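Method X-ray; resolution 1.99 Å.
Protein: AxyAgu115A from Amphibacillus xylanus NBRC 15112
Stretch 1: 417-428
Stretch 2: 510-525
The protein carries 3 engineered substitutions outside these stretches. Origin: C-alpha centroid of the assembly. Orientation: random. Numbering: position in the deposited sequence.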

# COMPACT_ATOMS: atom_id res chain seq x y z
N PRO A 417 20.45 -12.29 -1.22
CA PRO A 417 19.02 -12.00 -0.92
C PRO A 417 18.09 -12.16 -2.12
O PRO A 417 16.92 -12.45 -1.91
CB PRO A 417 19.04 -10.51 -0.47
CG PRO A 417 20.43 -10.24 -0.05
CD PRO A 417 21.30 -11.11 -0.95
N VAL A 418 18.57 -11.92 -3.34
CA VAL A 418 17.82 -12.07 -4.59
C VAL A 418 18.80 -12.62 -5.63
O VAL A 418 19.88 -12.05 -5.83
CB VAL A 418 17.22 -10.74 -5.13
CG1 VAL A 418 16.25 -11.01 -6.35
CG2 VAL A 418 16.53 -9.90 -4.01
N SER A 419 18.38 -13.65 -6.36
CA SER A 419 19.23 -14.21 -7.40
C SER A 419 19.36 -13.23 -8.55
O SER A 419 18.55 -12.32 -8.72
CB SER A 419 18.65 -15.53 -7.91
OG SER A 419 18.42 -16.45 -6.84
N TYR A 420 20.43 -13.40 -9.33
CA TYR A 420 20.57 -12.66 -10.57
C TYR A 420 21.19 -13.61 -11.59
O TYR A 420 22.34 -14.07 -11.46
CB TYR A 420 21.39 -11.38 -10.40
CG TYR A 420 22.76 -11.52 -9.79
CD1 TYR A 420 22.92 -11.71 -8.42
CD2 TYR A 420 23.88 -11.39 -10.59
CE1 TYR A 420 24.19 -11.84 -7.87
CE2 TYR A 420 25.15 -11.52 -10.07
CZ TYR A 420 25.30 -11.73 -8.72
OH TYR A 420 26.58 -11.85 -8.23
N GLU A 421 20.38 -13.95 -12.59
CA GLU A 421 20.76 -15.04 -13.48
C GLU A 421 20.24 -14.88 -14.89
O GLU A 421 20.36 -15.83 -15.66
CB GLU A 421 20.23 -16.41 -12.96
CG GLU A 421 20.36 -16.70 -11.48
CD GLU A 421 19.82 -18.09 -11.11
OE1 GLU A 421 20.31 -19.09 -11.68
OE2 GLU A 421 18.91 -18.17 -10.26
N TRP A 422 19.63 -13.75 -15.26
CA TRP A 422 18.95 -13.68 -16.55
C TRP A 422 19.86 -13.07 -17.63
O TRP A 422 20.22 -13.72 -18.62
CB TRP A 422 17.66 -12.87 -16.37
CG TRP A 422 16.89 -12.63 -17.62
CD1 TRP A 422 16.52 -13.57 -18.54
CD2 TRP A 422 16.39 -11.38 -18.09
NE1 TRP A 422 15.81 -12.97 -19.56
CE2 TRP A 422 15.72 -11.63 -19.31
CE3 TRP A 422 16.47 -10.08 -17.60
CZ2 TRP A 422 15.12 -10.62 -20.05
CZ3 TRP A 422 15.87 -9.05 -18.35
CH2 TRP A 422 15.20 -9.33 -19.56
N ILE A 423 20.20 -11.80 -17.46
CA ILE A 423 21.06 -11.06 -18.39
C ILE A 423 22.13 -10.38 -17.55
O ILE A 423 21.85 -9.95 -16.42
CB ILE A 423 20.25 -10.02 -19.20
CG1 ILE A 423 19.27 -10.68 -20.14
CG2 ILE A 423 21.14 -9.20 -20.10
CD1 ILE A 423 18.57 -9.64 -21.01
N ASN A 424 23.34 -10.26 -18.10
CA ASN A 424 24.45 -9.52 -17.47
C ASN A 424 23.96 -8.25 -16.78
O ASN A 424 23.27 -7.42 -17.38
CB ASN A 424 25.50 -9.14 -18.55
CG ASN A 424 26.64 -8.28 -18.01
OD1 ASN A 424 27.10 -8.47 -16.90
ND2 ASN A 424 27.11 -7.33 -18.83
N SER A 425 24.36 -8.08 -15.50
CA SER A 425 24.13 -6.84 -14.76
C SER A 425 25.41 -6.39 -14.05
O SER A 425 25.33 -5.63 -13.07
CB SER A 425 22.98 -7.01 -13.76
OG SER A 425 23.24 -8.14 -12.92
N SER A 426 26.58 -6.86 -14.50
CA SER A 426 27.87 -6.46 -13.96
C SER A 426 28.50 -5.33 -14.78
O SER A 426 28.22 -5.15 -15.98
CB SER A 426 28.83 -7.65 -13.89
OG SER A 426 28.20 -8.72 -13.15
N TYR A 427 29.36 -4.58 -14.13
CA TYR A 427 29.79 -3.27 -14.62
C TYR A 427 31.30 -3.22 -14.53
O TYR A 427 31.84 -3.41 -13.44
CB TYR A 427 29.11 -2.20 -13.75
CG TYR A 427 29.31 -0.74 -14.14
CD1 TYR A 427 29.02 -0.30 -15.40
CD2 TYR A 427 29.78 0.17 -13.19
CE1 TYR A 427 29.24 1.09 -15.75
CE2 TYR A 427 29.99 1.51 -13.50
CZ TYR A 427 29.69 1.97 -14.77
OH TYR A 427 29.91 3.30 -15.06
N LEU A 428 31.98 -2.93 -15.64
CA LEU A 428 33.44 -3.05 -15.67
C LEU A 428 34.16 -2.25 -14.59
O LEU A 428 35.09 -2.81 -13.98
CB LEU A 428 33.99 -2.69 -17.06
CG LEU A 428 33.59 -3.64 -18.20
CD1 LEU A 428 34.58 -3.47 -19.39
CD2 LEU A 428 33.51 -5.12 -17.80
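Stretch 2 510-525: LNGYTKIAHNRRPEAM

An irregular segment can be packed into place without strand or helix pairing of its own when a neighbouring segment offers it a helical face and then polar anchors. Residues 417-428 of AxyAgu115A illustrate the principle. They form neither helix nor strand until Tyr-427, at the N-cap position, leads into a helix, yet stretch 2 covers them almost from end to end. The two segments run in opposite senses: Thr-514 lies near Tyr-427, Ala-517 near Ser-425, with CA atoms only 4.8 Å apart, and Ala-524 near Val-418. Together they bury 925 Å².

Stretch 2 enters as the continuation of a helix. Asn-511 reaches the phenol of Tyr-427 through solvent: one water donates to both Asn-511 OD1 and Tyr-427 OH, and a second accepts from Asn-511 ND2 while donating to the same hydroxyl. Two residues on, the side chain of Tyr-513 starts out sideways but ends close to stretch 1, where its OH accepts a hydrogen bond from Asn-424 ND2 at 3.0 Å. The other end of that amide is also used, because Asn-424 OD1 receives the backbone N of Ser-426 at 2.9 Å and so braces the loop internally.

Thr-514 points toward the loop, its CB 3.4 Å from Ser-426 O and its OG1 at the edge of the Tyr-427 ring, 3.4 Å from CD1. Over one face of this ring lies Lys-515, with CA 4.0 Å from the ring centroid. Ala-517, one turn after Tyr-513, permits close approach: its CB is 3.7 Å from Ser-425 CB. His-518 then meets Tyr-427 obliquely, the ring centroids 4.5 Å apart, while its ND1 is tied to Lys-515 O at 2.7 Å.

Beyond the helix, Arg-521 points back at the loop. Its guanidinium lies flat on the Tyr-420 ring, centres 3.8 Å apart and planes at 13°, so the cation faces the aromatic electrons while the guanidinium edge remains free for polar partners. NH1 uses that edge to donate to Ser-425 OG at 2.9 Å. Pro-522 adds an apolar touch, its CB 4.0 Å from Trp-422 CE3 at the indole edge.

Glu-523 supplies the last polar anchor. Its OE2 accepts the backbone N of Glu-421 at 2.9 Å, answering an amide that no regular strand pairing serves, and a water donates to OE1 while accepting from Trp-422 N. Ala-524 closes the contact, with CB 4.1 Å from Val-418 CG1.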

# COMPACT_ATOMS: atom_id res chain seq x y z
N LEU A 510 26.44 -0.12 -24.21
CA LEU A 510 27.03 -1.12 -23.31
C LEU A 510 27.34 -0.50 -21.96
O LEU A 510 27.01 -1.07 -20.90
CB LEU A 510 28.32 -1.71 -23.91
CG LEU A 510 28.19 -2.45 -25.22
CD1 LEU A 510 29.56 -3.05 -25.64
CD2 LEU A 510 27.17 -3.54 -25.02
N ASN A 511 27.99 0.66 -21.98
CA ASN A 511 28.29 1.39 -20.76
C ASN A 511 27.00 1.82 -20.08
O ASN A 511 26.88 1.74 -18.85
CB ASN A 511 29.15 2.60 -21.09
CG ASN A 511 29.90 3.10 -19.88
OD1 ASN A 511 30.88 2.49 -19.46
ND2 ASN A 511 29.43 4.20 -19.31
N GLY A 512 26.03 2.28 -20.87
CA GLY A 512 24.71 2.65 -20.41
C GLY A 512 23.93 1.57 -19.72
O GLY A 512 23.54 1.75 -18.56
N TYR A 513 23.65 0.44 -20.39
CA TYR A 513 22.80 -0.55 -19.74
C TYR A 513 23.48 -1.17 -18.53
O TYR A 513 22.82 -1.46 -17.52
CB TYR A 513 22.33 -1.62 -20.76
CG TYR A 513 23.16 -2.90 -20.85
CD1 TYR A 513 23.04 -3.91 -19.89
CD2 TYR A 513 24.01 -3.13 -21.94
CE1 TYR A 513 23.79 -5.09 -19.98
CE2 TYR A 513 24.79 -4.34 -22.03
CZ TYR A 513 24.65 -5.30 -21.04
OH TYR A 513 25.41 -6.48 -21.12
N THR A 514 24.82 -1.35 -18.57
CA THR A 514 25.45 -2.04 -17.44
C THR A 514 25.49 -1.16 -16.19
O THR A 514 25.37 -1.69 -15.07
CB THR A 514 26.87 -2.55 -17.79
OG1 THR A 514 27.73 -1.49 -18.29
CG2 THR A 514 26.83 -3.71 -18.80
N LYS A 515 25.65 0.16 -16.36
CA LYS A 515 25.56 1.05 -15.20
C LYS A 515 24.18 0.98 -14.54
O LYS A 515 24.06 0.83 -13.32
CB LYS A 515 25.87 2.52 -15.59
CG LYS A 515 26.09 3.29 -14.26
CD LYS A 515 26.50 4.69 -14.40
CE LYS A 515 26.54 5.37 -13.01
NZ LYS A 515 27.82 5.31 -12.28
N ILE A 516 23.12 1.06 -15.34
CA ILE A 516 21.75 1.01 -14.81
C ILE A 516 21.43 -0.37 -14.21
O ILE A 516 20.90 -0.48 -13.10
CB ILE A 516 20.76 1.43 -15.91
CG1 ILE A 516 20.97 2.91 -16.25
CG2 ILE A 516 19.30 1.12 -15.45
CD1 ILE A 516 20.60 3.20 -17.67
N ALA A 517 21.77 -1.46 -14.92
CA ALA A 517 21.51 -2.79 -14.37
C ALA A 517 22.25 -3.02 -13.06
O ALA A 517 21.71 -3.67 -12.15
CB ALA A 517 21.91 -3.90 -15.36
N HIS A 518 23.44 -2.53 -12.95
CA HIS A 518 24.18 -2.72 -11.76
C HIS A 518 23.63 -1.95 -10.60
O HIS A 518 23.86 -2.28 -9.53
CB HIS A 518 25.68 -2.64 -12.00
CG HIS A 518 26.33 -1.46 -11.40
ND1 HIS A 518 26.02 -0.19 -11.75
CD2 HIS A 518 27.31 -1.37 -10.47
CE1 HIS A 518 26.76 0.64 -11.06
NE2 HIS A 518 27.55 -0.05 -10.28
N ASN A 519 22.91 -0.90 -10.86
CA ASN A 519 22.31 -0.11 -9.78
C ASN A 519 21.12 -0.83 -9.13
O ASN A 519 20.83 -0.60 -7.94
CB ASN A 519 21.85 1.26 -10.31
CG ASN A 519 23.00 2.23 -10.41
OD1 ASN A 519 24.09 1.91 -9.93
ND2 ASN A 519 22.77 3.42 -11.01
N ARG A 520 20.40 -1.67 -9.89
CA ARG A 520 19.35 -2.53 -9.31
C ARG A 520 19.19 -3.69 -10.27
O ARG A 520 18.66 -3.50 -11.37
CB ARG A 520 18.04 -1.77 -9.18
CG ARG A 520 16.92 -2.53 -8.45
CD ARG A 520 17.38 -2.73 -7.01
NE ARG A 520 16.31 -3.17 -6.18
CZ ARG A 520 16.15 -2.88 -4.90
NH1 ARG A 520 17.00 -2.08 -4.26
NH2 ARG A 520 15.11 -3.38 -4.28
N ARG A 521 19.66 -4.89 -9.87
CA ARG A 521 19.69 -6.00 -10.82
C ARG A 521 18.26 -6.41 -11.20
O ARG A 521 17.30 -6.15 -10.45
CB ARG A 521 20.47 -7.16 -10.19
CG ARG A 521 21.96 -6.83 -9.95
CD ARG A 521 22.69 -8.13 -9.65
NE ARG A 521 23.95 -7.99 -8.93
CZ ARG A 521 25.15 -7.99 -9.52
NH1 ARG A 521 25.25 -8.06 -10.85
NH2 ARG A 521 26.25 -7.90 -8.78
N PRO A 522 18.08 -6.99 -12.38
CA PRO A 522 16.72 -7.15 -12.96
C PRO A 522 15.68 -7.79 -12.06
O PRO A 522 14.58 -7.25 -11.92
CB PRO A 522 17.00 -8.04 -14.18
CG PRO A 522 18.36 -7.69 -14.59
CD PRO A 522 19.13 -7.27 -13.38
N GLU A 523 15.96 -8.98 -11.50
CA GLU A 523 14.97 -9.69 -10.70
C GLU A 523 14.59 -8.90 -9.46
O GLU A 523 13.47 -9.04 -8.94
CB GLU A 523 15.54 -11.08 -10.29
CG GLU A 523 15.78 -12.03 -11.46
CD GLU A 523 17.22 -11.98 -12.06
OE1 GLU A 523 17.88 -10.87 -12.00
OE2 GLU A 523 17.67 -13.05 -12.60
N ALA A 524 15.50 -8.07 -8.96
CA ALA A 524 15.26 -7.25 -7.79
C ALA A 524 14.61 -5.90 -8.12
O ALA A 524 14.33 -5.13 -7.21
CB ALA A 524 16.58 -6.98 -7.05
N MET A 525 14.53 -5.53 -9.39
CA MET A 525 13.90 -4.26 -9.74
C MET A 525 12.39 -4.38 -9.53
O MET A 525 11.80 -5.46 -9.69
CB MET A 525 14.26 -3.90 -11.18
CG MET A 525 13.88 -2.46 -11.67
SD MET A 525 14.14 -1.08 -10.53
CE MET A 525 13.34 0.21 -11.47
O HOH W 1 18.50 -9.71 -9.21
O HOH W 2 19.63 -10.98 -14.03
O HOH W 3 28.87 -9.06 -10.37
O HOH W 4 32.07 3.91 -17.05
O HOH W 5 29.65 5.48 -16.82
O HOH W 6 30.37 -2.30 -18.18